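Local coordinates for protein chorismate mutase (Burkholderia thailandensis, PDB 6CNZ) that probably catalyses the rearrangement of chorismate to prephenate, a step on the route to phenylalanine and tyrosine, at residues 18-23 with 123-128; 34-39 with 98-103; 80-85 with 164-169. One frame throughout, in Å; residues are numbered along the deposited sequence.

Contact 1 (18-23 with 123-128); sequences TNLVAL and IAALAR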
loop_
_atom_site.group_PDB
_atom_site.type_symbol
_atom_site.label_atom_id
_atom_site.label_comp_id
_atom_site.label_asym_id
_atom_site.label_seq_id
_atom_site.Cartn_x
_atom_site.Cartn_y
_atom_site.Cartn_z
ATOM N N THR A 18 9.785 -9.489 0.974
ATOM C CA THR A 18 8.971 -8.802 -0.023
ATOM C C THR A 18 7.751 -8.146 0.608
ATOM O O THR A 18 7.399 -7.004 0.277
ATOM C CB THR A 18 8.536 -9.803 -1.096
ATOM O OG1 THR A 18 9.673 -10.540 -1.556
ATOM C CG2 THR A 18 7.905 -9.077 -2.274
ATOM N N ASN A 19 7.086 -8.858 1.519
ATOM C CA ASN A 19 5.923 -8.297 2.199
ATOM C C ASN A 19 6.320 -7.138 3.098
ATOM O O ASN A 19 5.612 -6.122 3.164
ATOM C CB ASN A 19 5.217 -9.388 2.995
ATOM C CG ASN A 19 4.181 -10.130 2.162
ATOM O OD1 ASN A 19 3.684 -9.606 1.168
ATOM N ND2 ASN A 19 3.823 -11.330 2.588
ATOM N N LEU A 20 7.473 -7.260 3.761
ATOM C CA LEU A 20 7.970 -6.186 4.620
ATOM C C LEU A 20 8.224 -4.908 3.820
ATOM O O LEU A 20 7.826 -3.812 4.233
ATOM C CB LEU A 20 9.257 -6.640 5.329
ATOM C CG LEU A 20 9.788 -5.694 6.405
ATOM C CD1 LEU A 20 8.743 -5.543 7.514
ATOM C CD2 LEU A 20 11.105 -6.182 6.978
ATOM N N VAL A 21 8.908 -5.031 2.678
ATOM C CA VAL A 21 9.148 -3.880 1.802
ATOM C C VAL A 21 7.827 -3.227 1.394
ATOM O O VAL A 21 7.657 -2.007 1.485
ATOM C CB VAL A 21 9.968 -4.324 0.572
ATOM C CG1 VAL A 21 10.125 -3.179 -0.452
ATOM C CG2 VAL A 21 11.321 -4.838 1.005
ATOM N N ALA A 22 6.876 -4.033 0.927
ATOM C CA ALA A 22 5.609 -3.480 0.449
ATOM C C ALA A 22 4.896 -2.703 1.543
ATOM O O ALA A 22 4.378 -1.605 1.301
ATOM C CB ALA A 22 4.710 -4.600 -0.074
ATOM N N LEU A 23 4.890 -3.238 2.764
ATOM C CA LEU A 23 4.174 -2.554 3.835
ATOM C C LEU A 23 4.920 -1.305 4.282
ATOM O O LEU A 23 4.291 -0.271 4.569
ATOM C CB LEU A 23 3.932 -3.511 5.004
ATOM C CG LEU A 23 2.882 -4.605 4.722
ATOM C CD1 LEU A 23 3.022 -5.751 5.725
ATOM C CD2 LEU A 23 1.431 -4.043 4.695
ATOM N N ILE A 123 4.536 -5.058 12.382
ATOM C CA ILE A 123 5.092 -5.877 13.455
ATOM C C ILE A 123 4.981 -7.351 13.104
ATOM O O ILE A 123 5.924 -8.120 13.309
ATOM C CB ILE A 123 4.417 -5.556 14.801
ATOM C CG1 ILE A 123 4.846 -4.168 15.255
ATOM C CG2 ILE A 123 4.795 -6.585 15.856
ATOM C CD1 ILE A 123 4.443 -3.858 16.662
ATOM N N ALA A 124 3.845 -7.765 12.539
ATOM C CA ALA A 124 3.704 -9.151 12.106
ATOM C C ALA A 124 4.638 -9.470 10.938
ATOM O O ALA A 124 5.192 -10.576 10.860
ATOM C CB ALA A 124 2.250 -9.434 11.728
ATOM N N ALA A 125 4.825 -8.517 10.018
ATOM C CA ALA A 125 5.743 -8.748 8.909
ATOM C C ALA A 125 7.182 -8.849 9.399
ATOM O O ALA A 125 7.946 -9.687 8.912
ATOM C CB ALA A 125 5.618 -7.634 7.866
ATOM N N LEU A 126 7.564 -8.000 10.359
ATOM C CA LEU A 126 8.910 -8.058 10.919
ATOM C C LEU A 126 9.165 -9.396 11.604
ATOM O O LEU A 126 10.265 -9.957 11.501
ATOM C CB LEU A 126 9.102 -6.904 11.906
ATOM C CG LEU A 126 10.516 -6.408 12.229
ATOM C CD1 LEU A 126 11.225 -5.895 10.972
ATOM C CD2 LEU A 126 10.431 -5.308 13.275
ATOM N N ALA A 127 8.160 -9.915 12.319
ATOM C CA ALA A 127 8.294 -11.216 12.972
ATOM C C ALA A 127 8.674 -12.304 11.978
ATOM O O ALA A 127 9.434 -13.217 12.313
ATOM C CB ALA A 127 6.991 -11.597 13.678
ATOM N N ARG A 128 8.145 -12.237 10.753
ATOM C CA ARG A 128 8.508 -13.260 9.778
ATOM C C ARG A 128 9.898 -13.038 9.219
ATOM O O ARG A 128 10.507 -13.986 8.711
ATOM C CB ARG A 128 7.501 -13.313 8.633
ATOM C CG ARG A 128 6.159 -13.910 9.036
ATOM C CD ARG A 128 5.143 -13.736 7.931
ATOM N NE ARG A 128 3.787 -14.016 8.390
ATOM C CZ ARG A 128 2.711 -13.919 7.620
ATOM N NH1 ARG A 128 2.844 -13.552 6.354
ATOM N NH2 ARG A 128 1.506 -14.181 8.112
HETATM O O HOH W 1 5.217 -12.350 4.945
#
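Leu20 lays its CD1 against the methyl of Ala125, 3.8 Å from CD1 to CB, and these two residues also have the nearest CA atoms between segments 18-23 and 123-128. Leu20 CG stands anti to the backbone N (chi1 -172°); of its two methyls, CD1 takes the alanine and CD2 reaches CD1 of Leu126 at 4.0 Å, the two leucine side chains crossing at a slant. One turn on, Leu23 CD1 meets the same Ala125 CB at 3.9 Å, so a single small methyl is touched by two leucine branches. Phe75 of helix 69-96 packs on both Leu20 and Leu126.

At the polar edge a water links the two helices. Water 1 accepts from Asn19 ND2 at 2.9 Å and from Arg128 NH1 at 3.0 Å, lying in the guanidinium plane. Arg128 also reaches across the dimer: NH1 donates to Asn148 O and NH2 bonds Thr151 OG1, both of the second subunit.

The segment axes run nearly antiparallel at 152°, 9.1 Å apart. This is a buried, near-antiparallel pairing of helices 15-29 and 107-129 in the all-helical fold of the type II chorismate mutases.

Contact 2 (34-39 with 98-103); sequences VAHWKW and HGPEGP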
loop_
_atom_site.group_PDB
_atom_site.type_symbol
_atom_site.label_atom_id
_atom_site.label_comp_id
_atom_site.label_asym_id
_atom_site.label_seq_id
_atom_site.Cartn_x
_atom_site.Cartn_y
_atom_site.Cartn_z
ATOM N N VAL A 34 0.113 13.281 5.524
ATOM C CA VAL A 34 0.527 13.875 6.796
ATOM C C VAL A 34 1.163 15.237 6.541
ATOM O O VAL A 34 0.783 16.245 7.147
ATOM C CB VAL A 34 1.502 12.944 7.552
ATOM C CG1 VAL A 34 2.006 13.634 8.813
ATOM C CG2 VAL A 34 0.851 11.610 7.911
ATOM N N ALA A 35 2.144 15.279 5.633
ATOM C CA ALA A 35 2.821 16.531 5.322
ATOM C C ALA A 35 1.829 17.576 4.844
ATOM O O ALA A 35 1.861 18.729 5.290
ATOM C CB ALA A 35 3.900 16.300 4.258
ATOM N N HIS A 36 0.952 17.184 3.917
ATOM C CA HIS A 36 -0.059 18.090 3.378
ATOM C C HIS A 36 -0.933 18.676 4.497
ATOM O O HIS A 36 -1.148 19.892 4.569
ATOM C CB HIS A 36 -0.887 17.317 2.337
ATOM C CG HIS A 36 -1.813 18.156 1.507
ATOM N ND1 HIS A 36 -2.559 17.622 0.473
ATOM C CD2 HIS A 36 -2.123 19.475 1.550
ATOM C CE1 HIS A 36 -3.301 18.572 -0.073
ATOM N NE2 HIS A 36 -3.054 19.704 0.561
ATOM N N TRP A 37 -1.416 17.830 5.403
ATOM C CA TRP A 37 -2.197 18.340 6.533
ATOM C C TRP A 37 -1.381 19.301 7.403
ATOM O O TRP A 37 -1.874 20.368 7.800
ATOM C CB TRP A 37 -2.718 17.171 7.367
ATOM C CG TRP A 37 -3.664 17.591 8.424
ATOM C CD1 TRP A 37 -5.029 17.713 8.308
ATOM C CD2 TRP A 37 -3.340 17.965 9.773
ATOM N NE1 TRP A 37 -5.564 18.120 9.506
ATOM C CE2 TRP A 37 -4.553 18.287 10.418
ATOM C CE3 TRP A 37 -2.146 18.058 10.494
ATOM C CZ2 TRP A 37 -4.605 18.702 11.757
ATOM C CZ3 TRP A 37 -2.199 18.467 11.837
ATOM C CH2 TRP A 37 -3.420 18.783 12.447
ATOM N N LYS A 38 -0.124 18.950 7.695
ATOM C CA LYS A 38 0.725 19.817 8.527
ATOM C C LYS A 38 1.080 21.125 7.825
ATOM O O LYS A 38 1.212 22.163 8.485
ATOM C CB LYS A 38 1.992 19.061 8.927
ATOM C CG LYS A 38 1.715 17.920 9.920
ATOM C CD LYS A 38 3.003 17.211 10.328
ATOM C CE LYS A 38 2.823 16.365 11.598
ATOM N NZ LYS A 38 3.828 15.249 11.647
ATOM N N TRP A 39 1.214 21.094 6.492
ATOM C CA TRP A 39 1.488 22.303 5.718
ATOM C C TRP A 39 0.344 23.306 5.825
ATOM O O TRP A 39 0.571 24.525 5.922
ATOM C CB TRP A 39 1.722 21.926 4.251
ATOM C CG TRP A 39 1.967 23.102 3.325
ATOM C CD1 TRP A 39 1.046 23.744 2.553
ATOM C CD2 TRP A 39 3.219 23.769 3.099
ATOM N NE1 TRP A 39 1.650 24.752 1.837
ATOM C CE2 TRP A 39 2.983 24.792 2.160
ATOM C CE3 TRP A 39 4.528 23.572 3.575
ATOM C CZ2 TRP A 39 4.000 25.639 1.698
ATOM C CZ3 TRP A 39 5.549 24.417 3.113
ATOM C CH2 TRP A 39 5.276 25.432 2.180
ATOM N N HIS A 98 4.487 26.351 -4.456
ATOM C CA HIS A 98 3.344 26.472 -3.578
ATOM C C HIS A 98 3.031 25.067 -3.104
ATOM O O HIS A 98 3.580 24.085 -3.608
ATOM C CB HIS A 98 2.152 27.082 -4.306
ATOM C CG HIS A 98 1.820 26.359 -5.570
ATOM N ND1 HIS A 98 1.211 25.123 -5.577
ATOM C CD2 HIS A 98 2.061 26.668 -6.866
ATOM C CE1 HIS A 98 1.060 24.715 -6.825
ATOM N NE2 HIS A 98 1.569 25.633 -7.627
ATOM N N GLY A 99 2.139 24.969 -2.136
ATOM C CA GLY A 99 1.714 23.679 -1.675
ATOM C C GLY A 99 0.870 22.962 -2.704
ATOM O O GLY A 99 0.677 23.413 -3.846
ATOM N N PRO A 100 0.347 21.814 -2.306
ATOM C CA PRO A 100 -0.561 21.075 -3.184
ATOM C C PRO A 100 -1.835 21.862 -3.421
ATOM O O PRO A 100 -2.275 22.648 -2.576
ATOM C CB PRO A 100 -0.854 19.785 -2.401
ATOM C CG PRO A 100 0.184 19.720 -1.314
ATOM C CD PRO A 100 0.578 21.141 -1.015
ATOM N N GLU A 101 -2.390 21.671 -4.613
ATOM C CA GLU A 101 -3.777 22.001 -4.879
ATOM C C GLU A 101 -4.672 21.011 -4.141
ATOM O O GLU A 101 -4.307 19.854 -3.920
ATOM C CB GLU A 101 -4.043 21.947 -6.388
ATOM C CG GLU A 101 -3.419 20.712 -7.051
ATOM C CD GLU A 101 -3.438 20.758 -8.573
ATOM O OE1 GLU A 101 -4.519 20.562 -9.172
ATOM O OE2 GLU A 101 -2.365 20.991 -9.172
ATOM N N GLY A 102 -5.845 21.470 -3.738
ATOM C CA GLY A 102 -6.803 20.583 -3.126
ATOM C C GLY A 102 -6.640 20.490 -1.626
ATOM O O GLY A 102 -5.580 20.781 -1.074
ATOM N N PRO A 103 -7.701 20.083 -0.934
ATOM C CA PRO A 103 -7.662 20.060 0.534
ATOM C C PRO A 103 -6.912 18.854 1.066
ATOM O O PRO A 103 -6.821 17.808 0.418
ATOM C CB PRO A 103 -9.142 19.992 0.924
ATOM C CG PRO A 103 -9.805 19.283 -0.255
ATOM C CD PRO A 103 -9.010 19.668 -1.485
HETATM O O HOH W 2 0.266 26.486 -0.094
#
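His36 reaches out from helix 31-41 and slides one face of its imidazole against the ring of Pro100. The CB points toward the 98-103 loop, and CG, anti to the backbone N (chi1 -170°), already lies against Pro100 CG. From there one face of the ring is covered by the proline: Pro100 CG sits over its centre, 3.6 Å from the centroid of the His36 ring and only 6° off the ring normal, a clear CH-pi contact. ND1 faces Pro100 CG and CB. CD2 lies 3.7 Å from the same Pro100 CG, while CE1 lies 3.6 Å from Pro100 CB and also close to Gly102 O. At the tip NE2 meets Gly102 O at the ring edge, close to the plane. That bond from His36 NE2 to Gly102 O is weak, at 3.2 Å with an N-H...O angle of 122°. Gly102 presents its carbonyl from backbone angles that call for glycine.

Residues 98-103 are the connection between helix 69-96 and helix 107-129, passing the side of helix 31-41 in this all-helical chorismate mutase. One turn beyond His36, Trp39 meets the start of the same loop. Its NE1 comes 3.7 Å from Gly99 CA, an approach possible because glycine has no CB there. Water 2, in the plane of the indole at its edge, accepts from Trp39 NE1 at 2.9 Å and from Gly99 N at 3.2 Å, tying the ring to the loop backbone. Phe91 and Trp94 of helix 69-96 each meet the Trp39 ring edge-to-face, and Trp94 touches Pro100 as well. Pro103, farther along, packs on Thr109 of the second subunit.

Contact 3 (80-85 with 164-169); sequences IAASKQ and GTALSH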
loop_
_atom_site.group_PDB
_atom_site.type_symbol
_atom_site.label_atom_id
_atom_site.label_comp_id
_atom_site.label_asym_id
_atom_site.label_seq_id
_atom_site.Cartn_x
_atom_site.Cartn_y
_atom_site.Cartn_z
ATOM N N ILE A 80 9.744 6.247 11.563
ATOM C CA ILE A 80 9.585 7.654 11.933
ATOM C C ILE A 80 10.611 8.525 11.202
ATOM O O ILE A 80 10.257 9.526 10.568
ATOM C CB ILE A 80 9.689 7.797 13.464
ATOM C CG1 ILE A 80 8.502 7.100 14.138
ATOM C CG2 ILE A 80 9.803 9.274 13.901
ATOM C CD1 ILE A 80 8.730 6.790 15.621
ATOM N N ALA A 81 11.900 8.158 11.278
ATOM C CA ALA A 81 12.935 8.922 10.575
ATOM C C ALA A 81 12.613 9.070 9.091
ATOM O O ALA A 81 12.789 10.148 8.507
ATOM C CB ALA A 81 14.295 8.235 10.741
ATOM N N ALA A 82 12.165 7.978 8.467
ATOM C CA ALA A 82 11.856 7.976 7.039
ATOM C C ALA A 82 10.660 8.866 6.732
ATOM O O ALA A 82 10.663 9.614 5.741
ATOM C CB ALA A 82 11.580 6.544 6.570
ATOM N N SER A 83 9.629 8.795 7.573
ATOM C CA SER A 83 8.466 9.662 7.401
ATOM C C SER A 83 8.872 11.132 7.482
ATOM O O SER A 83 8.544 11.934 6.599
ATOM C CB SER A 83 7.412 9.320 8.461
ATOM O OG SER A 83 6.276 10.155 8.354
ATOM N N LYS A 84 9.633 11.495 8.515
ATOM C CA LYS A 84 10.002 12.899 8.692
ATOM C C LYS A 84 10.909 13.382 7.565
ATOM O O LYS A 84 10.791 14.523 7.109
ATOM C CB LYS A 84 10.677 13.092 10.057
ATOM C CG LYS A 84 9.695 13.052 11.213
ATOM C CD LYS A 84 10.370 12.743 12.545
ATOM C CE LYS A 84 11.167 13.910 13.084
ATOM N NZ LYS A 84 11.656 13.614 14.474
ATOM N N GLN A 85 11.836 12.532 7.122
ATOM C CA GLN A 85 12.660 12.853 5.966
ATOM C C GLN A 85 11.793 13.202 4.756
ATOM O O GLN A 85 11.990 14.235 4.105
ATOM C CB GLN A 85 13.569 11.656 5.669
ATOM C CG GLN A 85 14.633 11.850 4.625
ATOM C CD GLN A 85 15.328 10.532 4.334
ATOM O OE1 GLN A 85 15.500 9.706 5.230
ATOM N NE2 GLN A 85 15.672 10.301 3.076
ATOM N N GLY A 164 14.837 3.625 1.789
ATOM C CA GLY A 164 16.105 3.058 2.243
ATOM C C GLY A 164 16.338 3.304 3.724
ATOM O O GLY A 164 16.703 2.392 4.467
ATOM N N THR A 165 16.107 4.545 4.177
ATOM C CA THR A 165 16.154 4.841 5.610
ATOM C C THR A 165 15.265 3.883 6.396
ATOM O O THR A 165 15.687 3.316 7.410
ATOM C CB THR A 165 15.725 6.291 5.865
ATOM O OG1 THR A 165 16.609 7.179 5.179
ATOM C CG2 THR A 165 15.752 6.626 7.358
ATOM N N ALA A 166 14.042 3.657 5.909
ATOM C CA ALA A 166 13.069 2.877 6.664
ATOM C C ALA A 166 13.489 1.424 6.816
ATOM O O ALA A 166 13.042 0.747 7.752
ATOM C CB ALA A 166 11.694 2.938 5.993
ATOM N N LEU A 167 14.289 0.908 5.892
ATOM C CA LEU A 167 14.678 -0.496 5.922
ATOM C C LEU A 167 16.148 -0.674 6.296
ATOM O O LEU A 167 16.744 -1.707 5.989
ATOM C CB LEU A 167 14.369 -1.138 4.573
ATOM C CG LEU A 167 12.869 -1.016 4.224
ATOM C CD1 LEU A 167 12.571 -1.324 2.758
ATOM C CD2 LEU A 167 12.052 -1.921 5.147
ATOM N N SER A 168 16.738 0.306 6.976
ATOM C CA SER A 168 18.185 0.323 7.147
ATOM C C SER A 168 18.671 -0.471 8.359
ATOM O O SER A 168 19.885 -0.643 8.511
ATOM C CB SER A 168 18.694 1.774 7.213
ATOM O OG SER A 168 18.300 2.438 8.411
ATOM N N HIS A 169 17.776 -0.998 9.202
ATOM C CA HIS A 169 18.194 -1.893 10.283
ATOM C C HIS A 169 17.390 -3.187 10.293
ATOM O O HIS A 169 17.216 -3.811 11.346
ATOM C CB HIS A 169 18.106 -1.210 11.645
ATOM C CG HIS A 169 18.945 0.019 11.748
ATOM N ND1 HIS A 169 18.496 1.259 11.350
ATOM C CD2 HIS A 169 20.221 0.196 12.169
ATOM C CE1 HIS A 169 19.452 2.153 11.537
ATOM N NE2 HIS A 169 20.510 1.533 12.033
#
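Ala82 and Ala166 mark the place where the last turn of helix 157-166 packs on the long helix 69-96, a close helix-to-helix contact made by small residues within the all-helical fold. Their CA atoms are 5.3 Å apart, and the two methyls meet at 3.7 Å from CB to CB. Leu28 of helix 15-29 packs on Ala82 as well.

Beside the alanines, Thr165 contributes the largest share of the contact. Its two branches divide the work. CG2 lies against helix 69-96, 4.0 Å from Ala81 CB, with Ala82 N and Gln85 OE1 also close by. OG1, anti to the carbonyl carbon (chi1 -60°), faces Gln85, one turn beyond Ala81, and donates to its OE1 at 2.8 Å. Gln85 reaches it with an extended chain, and the hydroxyl lies in the plane of the amide carbonyl, on a lone pair, with a C=O...O angle of 131°. The two side chains cross aslant.

The helix gives out straight afterwards: Leu167 leaves helical angles, and Ala166 O is taken by Gln79 NE2 of helix 69-96. Thr165 O is gripped twice by one residue, Ser168, through its N at 3.2 Å and through OG at 2.9 Å, the hydroxyl tilted 19° from the carbonyl plane.

From the N terminus, helix 15-29 supplies the first half of contact 1, and the chain must run about 100 residues before helix 107-129 closes that loop. Contact 2 lies wholly within this span: helix 31-41 opens it and the loop after helix 69-96 closes it. The centres of contacts 1 and 2 are about 29 Å apart, on opposite sides of the chain's centre. Contact 3 begins inside both loops, on helix 69-96, but closes only at 164-169, so it crosses the other two and brings the C-terminal end back to the body. Contacts 1 and 3 touch where Val21 packs on Leu167. Just past contact 3, the disulfide Cys138-Cys171 fastens the tail to helix 138-153.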